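SusD-like carbohydrate binding protein BF1063 (Bacteroides fragilis NCTC 9343, PDB 3I4G) probably binds carbohydrate at the outer membrane of the bacterium. Local coordinates at residues K212-G217 and L395-E400; W169-F174 and G205-L210. One frame throughout, in Å; residues are numbered along the deposited sequence.

Contact 1: residues K212-G217 and L395-E400; sequences KDWKSG and LECLVE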
ATOM      1  N   LYS A 212      18.644  -5.769  -2.487  0.50 10.25           N
ATOM      2  CA  LYS A 212      19.005  -6.989  -1.801  0.50  9.76           C
ATOM      3  C   LYS A 212      20.281  -6.743  -0.955  0.50  9.77           C
ATOM      4  O   LYS A 212      21.061  -7.663  -0.715  0.50 11.77           O
ATOM      5  CB  LYS A 212      19.076  -8.186  -2.792  0.50 10.55           C
ATOM      6  CG  LYS A 212      17.700  -8.510  -3.467  0.50  8.03           C
ATOM      7  CD  LYS A 212      17.751  -9.742  -4.411  0.50 14.82           C
ATOM      8  CE  LYS A 212      16.368 -10.149  -4.892  0.50 17.11           C
ATOM      9  NZ  LYS A 212      15.685  -9.134  -5.752  0.50 23.83           N
ATOM     10  N   ASP A 213      20.445  -5.499  -0.462  1.00 10.57           N
ATOM     11  CA  ASP A 213      21.510  -5.124   0.469  1.00  8.15           C
ATOM     12  C   ASP A 213      20.847  -5.262   1.835  1.00  9.55           C
ATOM     13  O   ASP A 213      20.499  -4.292   2.509  1.00 10.12           O
ATOM     14  CB  ASP A 213      22.063  -3.726   0.243  1.00  9.73           C
ATOM     15  CG  ASP A 213      23.196  -3.398   1.178  1.00 11.60           C
ATOM     16  OD1 ASP A 213      23.502  -4.215   2.072  1.00 12.82           O
ATOM     17  OD2 ASP A 213      23.787  -2.302   1.072  1.00 12.39           O
ATOM     18  N   TRP A 214      20.692  -6.517   2.222  1.00  9.59           N
ATOM     19  CA  TRP A 214      19.984  -6.836   3.444  1.00 10.05           C
ATOM     20  C   TRP A 214      20.652  -6.319   4.701  1.00 10.77           C
ATOM     21  O   TRP A 214      19.989  -5.913   5.659  1.00  9.68           O
ATOM     22  CB  TRP A 214      19.783  -8.355   3.515  1.00 10.40           C
ATOM     23  CG  TRP A 214      19.106  -8.942   2.303  1.00 10.71           C
ATOM     24  CD1 TRP A 214      19.680  -9.748   1.369  1.00 12.50           C
ATOM     25  CD2 TRP A 214      17.736  -8.790   1.914  1.00 10.40           C
ATOM     26  NE1 TRP A 214      18.754 -10.120   0.454  1.00 12.72           N
ATOM     27  CE2 TRP A 214      17.556  -9.552   0.749  1.00 11.98           C
ATOM     28  CE3 TRP A 214      16.628  -8.133   2.463  1.00 11.06           C
ATOM     29  CZ2 TRP A 214      16.344  -9.643   0.100  1.00 10.86           C
ATOM     30  CZ3 TRP A 214      15.415  -8.243   1.817  1.00 10.38           C
ATOM     31  CH2 TRP A 214      15.289  -9.018   0.661  1.00 11.25           C
ATOM     32  N   LYS A 215      21.979  -6.297   4.721  1.00  9.49           N
ATOM     33  CA  LYS A 215      22.708  -5.784   5.866  1.00  9.95           C
ATOM     34  C   LYS A 215      22.405  -4.318   6.082  1.00  9.70           C
ATOM     35  O   LYS A 215      22.125  -3.880   7.205  1.00 10.60           O
ATOM     36  CB  LYS A 215      24.211  -5.983   5.673  1.00 13.33           C
ATOM     37  CG  LYS A 215      24.995  -5.630   6.911  1.00 12.72           C
ATOM     38  CD  LYS A 215      26.510  -5.958   6.797  1.00 15.56           C
ATOM     39  CE  LYS A 215      26.788  -7.461   6.551  1.00 24.11           C
ATOM     40  NZ  LYS A 215      26.276  -8.445   7.610  1.00 21.69           N
ATOM     41  N   SER A 216      22.428  -3.536   5.010  1.00  9.99           N
ATOM     42  CA  SER A 216      22.137  -2.097   5.137  1.00 10.42           C
ATOM     43  C   SER A 216      20.670  -1.862   5.473  1.00  9.88           C
ATOM     44  O   SER A 216      20.334  -0.926   6.208  1.00 11.43           O
ATOM     45  CB  SER A 216      22.508  -1.340   3.862  1.00 10.32           C
ATOM     46  OG  SER A 216      23.909  -1.375   3.637  1.00 13.75           O
ATOM     47  N   GLY A 217      19.776  -2.713   4.957  1.00  9.76           N
ATOM     48  CA  GLY A 217      18.362  -2.564   5.251  1.00  9.38           C
ATOM     49  C   GLY A 217      18.107  -2.850   6.709  1.00 10.11           C
ATOM     50  O   GLY A 217      17.341  -2.134   7.347  1.00 10.80           O
ATOM     51  N   LEU A 395      13.436  -7.811  10.742  1.00  8.92           N
ATOM     52  CA  LEU A 395      13.552  -9.257  10.861  1.00  8.10           C
ATOM     53  C   LEU A 395      13.790  -9.886   9.482  1.00  8.35           C
ATOM     54  O   LEU A 395      14.648 -10.765   9.358  1.00  8.74           O
ATOM     55  CB  LEU A 395      12.312  -9.831  11.536  1.00  8.09           C
ATOM     56  CG  LEU A 395      12.340 -11.347  11.780  1.00  8.96           C
ATOM     57  CD1 LEU A 395      13.560 -11.779  12.607  1.00 10.76           C
ATOM     58  CD2 LEU A 395      11.039 -11.772  12.460  1.00 11.08           C
ATOM     59  N   GLU A 396      13.052  -9.484   8.456  1.00  9.16           N
ATOM     60  CA  GLU A 396      13.267 -10.019   7.113  1.00  8.36           C
ATOM     61  C   GLU A 396      14.710  -9.800   6.691  1.00  8.87           C
ATOM     62  O   GLU A 396      15.353 -10.701   6.158  1.00 10.33           O
ATOM     63  CB  GLU A 396      12.306  -9.391   6.101  1.00  8.28           C
ATOM     64  CG  GLU A 396      12.541  -9.833   4.665  1.00  9.94           C
ATOM     65  CD  GLU A 396      11.613  -9.242   3.638  1.00  9.75           C
ATOM     66  OE1 GLU A 396      10.639  -8.543   3.967  1.00 10.28           O
ATOM     67  OE2 GLU A 396      11.897  -9.535   2.457  1.00  9.85           O
ATOM     68  N   CYS A 397      15.231  -8.608   6.923  1.00  8.02           N
ATOM     69  CA  CYS A 397      16.604  -8.276   6.532  1.00  8.77           C
ATOM     70  C   CYS A 397      17.618  -9.128   7.290  1.00  9.94           C
ATOM     71  O   CYS A 397      18.617  -9.581   6.704  1.00  9.21           O
ATOM     72  CB  CYS A 397      16.905  -6.779   6.702  1.00  7.44           C
ATOM     73  SG  CYS A 397      16.079  -5.719   5.512  1.00 11.17           S
ATOM     74  N   LEU A 398      17.416  -9.329   8.585  1.00  8.68           N
ATOM     75  CA  LEU A 398      18.353 -10.174   9.353  1.00  8.74           C
ATOM     76  C   LEU A 398      18.366 -11.587   8.808  1.00 10.33           C
ATOM     77  O   LEU A 398      19.437 -12.196   8.665  1.00 10.06           O
ATOM     78  CB  LEU A 398      17.980 -10.231  10.827  1.00  9.05           C
ATOM     79  CG  LEU A 398      18.118  -8.955  11.640  1.00  9.15           C
ATOM     80  CD1 LEU A 398      17.555  -9.249  13.064  1.00 10.93           C
ATOM     81  CD2 LEU A 398      19.558  -8.458  11.716  1.00 10.09           C
ATOM     82  N   VAL A 399      17.183 -12.143   8.544  1.00  8.99           N
ATOM     83  CA  VAL A 399      17.067 -13.487   7.979  1.00 10.34           C
ATOM     84  C   VAL A 399      17.789 -13.586   6.633  1.00  9.08           C
ATOM     85  O   VAL A 399      18.615 -14.482   6.404  1.00 11.27           O
ATOM     86  CB  VAL A 399      15.625 -13.874   7.781  1.00 10.34           C
ATOM     87  CG1 VAL A 399      15.491 -15.170   6.914  1.00 15.14           C
ATOM     88  CG2 VAL A 399      14.941 -14.029   9.144  1.00 11.97           C
ATOM     89  N   GLU A 400      17.588 -12.609   5.774  1.00  9.98           N
ATOM     90  CA  GLU A 400      18.194 -12.657   4.431  1.00 10.99           C
ATOM     91  C   GLU A 400      19.670 -12.374   4.461  1.00 10.42           C
ATOM     92  O   GLU A 400      20.415 -12.829   3.570  1.00 12.89           O
ATOM     93  CB  GLU A 400      17.487 -11.666   3.500  1.00 10.67           C
ATOM     94  CG  GLU A 400      16.053 -11.967   3.209  1.00  9.54           C
ATOM     95  CD  GLU A 400      15.819 -13.205   2.383  1.00 14.72           C
ATOM     96  OE1 GLU A 400      16.774 -13.837   1.892  1.00 15.85           O
ATOM     97  OE2 GLU A 400      14.643 -13.594   2.251  1.00 15.52           O
TER
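Glu400 OE2 forms a salt bridge with Arg437 NE and a long, weak ion pair with Arg441 NH2, while CB of the same residue lies on the indole of Trp214. This is a CH-pi contact. Glu400 CB sits 3.3 Å from the centroid of the five-membered ring of Trp214, only 10° off the ring normal. Glu400 CG, anti to the carbonyl carbon (chi1 -65°), stays over the same indole, 3.8 Å from Trp214 CE2. The chain then bends at chi2 (-68°), which turns CD.

The opposite face of the indole is met by CA of Lys212, so the ring is sandwiched between its own turn and the other helix. Cys397 SG approaches in the ring plane. It is 3.9 Å from Trp214 CE3, an edge-on sulfur-aromatic contact. The same sulfur packs on the Gly217 backbone, with Cys397 SG 3.7 Å from Gly217 C. Glu396 OE2 comes obliquely to the outer end of the six-membered ring, on the Glu400 side, 3.8 Å from Trp214 CZ3. That carboxylate is buried but satisfied by Arg460 and by Trp461 NE1.

Asp213 fixes the turn that carries the tryptophan. Its OD1 accepts from Ser216 N at 3.2 Å, and its OD2 accepts from Ser216 OG at 2.7 Å, both from above the carboxylate plane. Asp213 is thus the N-cap of helix 214-227, directly after the Schellman motif at Lys212 that ends helix 197-211. This short turn between two helices, with helix 214-227 packed on helix 387-400, is consistent with the helical, TPR-related fold of the SusD family.

Contact 2: residues W169-F174 and G205-L210; sequences WCVTEF and GRTCML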
ATOM      1  N   TRP A 169      21.518   6.050  -5.757  1.00  9.05           N
ATOM      2  CA  TRP A 169      21.236   7.462  -5.568  1.00  8.86           C
ATOM      3  C   TRP A 169      20.178   7.652  -4.479  1.00 11.04           C
ATOM      4  O   TRP A 169      20.291   8.542  -3.623  1.00  9.94           O
ATOM      5  CB  TRP A 169      20.815   8.077  -6.932  1.00  8.93           C
ATOM      6  CG  TRP A 169      20.510   9.526  -6.946  1.00 10.26           C
ATOM      7  CD1 TRP A 169      21.342  10.527  -7.258  1.00 12.70           C
ATOM      8  CD2 TRP A 169      19.231  10.108  -6.740  1.00 10.82           C
ATOM      9  NE1 TRP A 169      20.670  11.719  -7.229  1.00 11.36           N
ATOM     10  CE2 TRP A 169      19.362  11.480  -6.917  1.00 10.24           C
ATOM     11  CE3 TRP A 169      17.973   9.585  -6.445  1.00 10.68           C
ATOM     12  CZ2 TRP A 169      18.293  12.359  -6.769  1.00  9.57           C
ATOM     13  CZ3 TRP A 169      16.905  10.450  -6.289  1.00 10.35           C
ATOM     14  CH2 TRP A 169      17.080  11.834  -6.468  1.00 11.91           C
ATOM     15  N   CYS A 170      19.147   6.813  -4.493  1.00  9.62           N
ATOM     16  CA  CYS A 170      18.099   6.895  -3.470  1.00  9.24           C
ATOM     17  C   CYS A 170      18.680   6.655  -2.084  1.00  8.56           C
ATOM     18  O   CYS A 170      18.289   7.307  -1.137  1.00  9.38           O
ATOM     19  CB  CYS A 170      16.984   5.911  -3.735  1.00  8.13           C
ATOM     20  SG  CYS A 170      15.853   6.349  -5.092  1.00 10.82           S
ATOM     21  N   VAL A 171      19.612   5.718  -1.952  1.00  9.37           N
ATOM     22  CA  VAL A 171      20.269   5.511  -0.652  1.00  9.13           C
ATOM     23  C   VAL A 171      20.923   6.806  -0.172  1.00 10.14           C
ATOM     24  O   VAL A 171      20.725   7.239   0.969  1.00  9.98           O
ATOM     25  CB  VAL A 171      21.301   4.369  -0.724  1.00  8.87           C
ATOM     26  CG1 VAL A 171      22.238   4.399   0.480  1.00  9.93           C
ATOM     27  CG2 VAL A 171      20.584   3.009  -0.871  1.00  9.80           C
ATOM     28  N   THR A 172      21.684   7.454  -1.054  1.00  9.39           N
ATOM     29  CA  THR A 172      22.359   8.688  -0.693  1.00 11.17           C
ATOM     30  C   THR A 172      21.341   9.752  -0.303  1.00  9.36           C
ATOM     31  O   THR A 172      21.509  10.448   0.721  1.00 10.51           O
ATOM     32  CB  THR A 172      23.213   9.185  -1.861  1.00 11.82           C
ATOM     33  OG1 THR A 172      24.174   8.162  -2.186  1.00 17.14           O
ATOM     34  CG2 THR A 172      23.909  10.516  -1.513  1.00 15.35           C
ATOM     35  N   GLU A 173      20.299   9.918  -1.095  1.00  8.67           N
ATOM     36  CA  GLU A 173      19.298  10.939  -0.842  1.00  9.16           C
ATOM     37  C   GLU A 173      18.486  10.701   0.431  1.00  8.96           C
ATOM     38  O   GLU A 173      18.259  11.634   1.206  1.00  9.50           O
ATOM     39  CB  GLU A 173      18.366  11.031  -2.050  1.00  9.52           C
ATOM     40  CG  GLU A 173      19.020  11.585  -3.302  1.00  9.99           C
ATOM     41  CD  GLU A 173      19.494  13.015  -3.144  1.00 10.90           C
ATOM     42  OE1 GLU A 173      18.632  13.891  -2.888  1.00 10.47           O
ATOM     43  OE2 GLU A 173      20.729  13.280  -3.303  1.00 11.67           O
ATOM     44  N   PHE A 174      18.020   9.480   0.664  1.00  8.77           N
ATOM     45  CA  PHE A 174      17.257   9.206   1.887  1.00  8.66           C
ATOM     46  C   PHE A 174      18.136   9.342   3.110  1.00  8.96           C
ATOM     47  O   PHE A 174      17.658   9.815   4.161  1.00  9.15           O
ATOM     48  CB  PHE A 174      16.620   7.811   1.878  1.00  7.43           C
ATOM     49  CG  PHE A 174      15.440   7.666   0.940  1.00  8.61           C
ATOM     50  CD1 PHE A 174      14.374   8.540   0.998  1.00  7.55           C
ATOM     51  CD2 PHE A 174      15.391   6.632   0.032  1.00  9.36           C
ATOM     52  CE1 PHE A 174      13.303   8.420   0.144  1.00  9.07           C
ATOM     53  CE2 PHE A 174      14.307   6.509  -0.811  1.00  9.53           C
ATOM     54  CZ  PHE A 174      13.279   7.407  -0.756  1.00  8.87           C
ATOM     55  N   GLY A 205      15.423   1.845   4.206  1.00  8.89           N
ATOM     56  CA  GLY A 205      15.330   0.409   4.384  1.00  7.59           C
ATOM     57  C   GLY A 205      14.645  -0.296   3.245  1.00  8.78           C
ATOM     58  O   GLY A 205      15.130  -1.342   2.788  1.00 10.01           O
ATOM     59  N   ARG A 206      13.524   0.233   2.753  1.00  8.20           N
ATOM     60  CA  ARG A 206      12.868  -0.395   1.621  1.00  7.92           C
ATOM     61  C   ARG A 206      13.768  -0.360   0.374  1.00  8.55           C
ATOM     62  O   ARG A 206      13.794  -1.328  -0.409  1.00  9.50           O
ATOM     63  CB  ARG A 206      11.535   0.295   1.269  1.00  8.48           C
ATOM     64  CG  ARG A 206      10.369   0.093   2.218  1.00  9.86           C
ATOM     65  CD  ARG A 206       9.145   0.732   1.608  1.00 10.31           C
ATOM     66  NE  ARG A 206       7.909   0.457   2.325  1.00 10.06           N
ATOM     67  CZ  ARG A 206       6.747   0.855   1.869  1.00  9.55           C
ATOM     68  NH1 ARG A 206       6.686   1.592   0.759  1.00 11.47           N
ATOM     69  NH2 ARG A 206       5.653   0.552   2.521  1.00 10.60           N
ATOM     70  N   THR A 207      14.489   0.729   0.183  1.00  9.04           N
ATOM     71  CA  THR A 207      15.424   0.835  -0.961  1.00  8.45           C
ATOM     72  C   THR A 207      16.468  -0.259  -0.855  1.00  8.65           C
ATOM     73  O   THR A 207      16.767  -0.955  -1.832  1.00  8.78           O
ATOM     74  CB  THR A 207      16.076   2.210  -0.982  1.00  9.13           C
ATOM     75  OG1 THR A 207      15.069   3.202  -1.177  1.00  9.65           O
ATOM     76  CG2 THR A 207      17.125   2.333  -2.114  1.00  8.39           C
ATOM     77  N   CYS A 208      17.031  -0.453   0.324  1.00  8.87           N
ATOM     78  CA  CYS A 208      18.038  -1.482   0.493  1.00  8.53           C
ATOM     79  C   CYS A 208      17.478  -2.888   0.239  1.00  9.21           C
ATOM     80  O   CYS A 208      18.171  -3.752  -0.293  1.00  9.53           O
ATOM     81  CB  CYS A 208      18.652  -1.423   1.889  1.00  9.12           C
ATOM     82  SG  CYS A 208      19.635   0.028   2.294  1.00 11.32           S
HETATM   83  N   MSE A 209      16.237  -3.152   0.627  0.50  8.91           N
HETATM   84  CA  MSE A 209      15.669  -4.471   0.351  0.50  9.71           C
HETATM   85  C   MSE A 209      15.519  -4.667  -1.172  0.50 10.27           C
HETATM   86  O   MSE A 209      15.682  -5.768  -1.671  0.50  9.56           O
HETATM   87  CB  MSE A 209      14.341  -4.694   1.097  0.50 11.37           C
HETATM   88  CG  MSE A 209      14.472  -4.709   2.638  0.50  9.91           C
HETATM   89 SE   MSE A 209      12.914  -5.499   3.517  0.38 10.21          SE
HETATM   90  CE  MSE A 209      11.550  -4.549   2.589  0.50 13.61           C
ATOM     91  N   LEU A 210      15.198  -3.616  -1.920  1.00 10.45           N
ATOM     92  CA  LEU A 210      15.133  -3.740  -3.375  1.00 10.76           C
ATOM     93  C   LEU A 210      16.489  -4.064  -3.985  1.00 11.62           C
ATOM     94  O   LEU A 210      16.593  -4.776  -4.991  1.00 12.97           O
ATOM     95  CB  LEU A 210      14.607  -2.451  -4.024  1.00 12.92           C
ATOM     96  CG  LEU A 210      13.149  -2.148  -3.924  1.00 15.42           C
ATOM     97  CD1 LEU A 210      12.894  -0.801  -4.619  1.00 15.46           C
ATOM     98  CD2 LEU A 210      12.311  -3.283  -4.551  1.00 17.03           C
TER
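The helical segments around Val171 and Thr207 run nearly antiparallel, with 163° between their directions and axes 9.5 Å apart at closest approach. Across the interface, Val171 CA and Thr207 CA come within 6.7 Å.

Thr207 is the centre of the contact. Its CB points toward the other helix, and its two branches do different work. The methyl CG2, anti to the backbone N, meets the apolar side. Thr207 CG2 is 3.7 Å from Val171 CG2, the closest apolar approach here. It also lies 3.9 Å from Cys170 CB, so the methyl rests against two successive residues of the facing helix. Val171 presents its CG2 branch, which is beside its own backbone N. The same methyl reaches Cys208 SG at a looser 4.5 Å.

The hydroxyl branch of Thr207 turns to Phe174, one helical turn on from Cys170. Thr207 OG1 stands at the edge of the phenyl ring, near its plane, 3.4 Å from Phe174 CE2. The neighbouring rim atom Phe174 CD2 is 3.7 Å from the same Thr207 OG1. An oxygen at this edge faces the ring hydrogens, which may be mildly favourable. The hydroxyl has its hydrogen bond inside its own helix, to Phe203 O, so this buried polar group is satisfied without a partner in helix 163-180.

With 161 Å² buried in all, this is modest packing, with small side chains against one another and against one phenyl edge. Helix 116-139 packs beside both partners, touching Phe174 through Ala130 and Thr207 through Phe134. Elsewhere on helix 197-211, Cys208 meets Ser216 of helix 214-227, and Leu210 meets helix 454-461. Helix 197-211 thus lies between helix 163-180 and helices 214-227 and 454-461.

Both segments of contact 2 precede those of contact 1 along the chain. The centres of the two contacts are 13 Å apart. Helix 197-211 links them. It packs on helix 163-180 in contact 2, then turns directly into helix 214-227, which meets helix 387-400 in contact 1. The two contacts also touch. Asp213 N lies 2.9 Å from Cys208 O, a probable hydrogen bond at the turn, and Ser216 CB packs 3.5 Å from Cys208 SG. Together the contacts connect the earlier helices of the chain to helix 387-400, some 180 residues later, in a continuous run of packed helices.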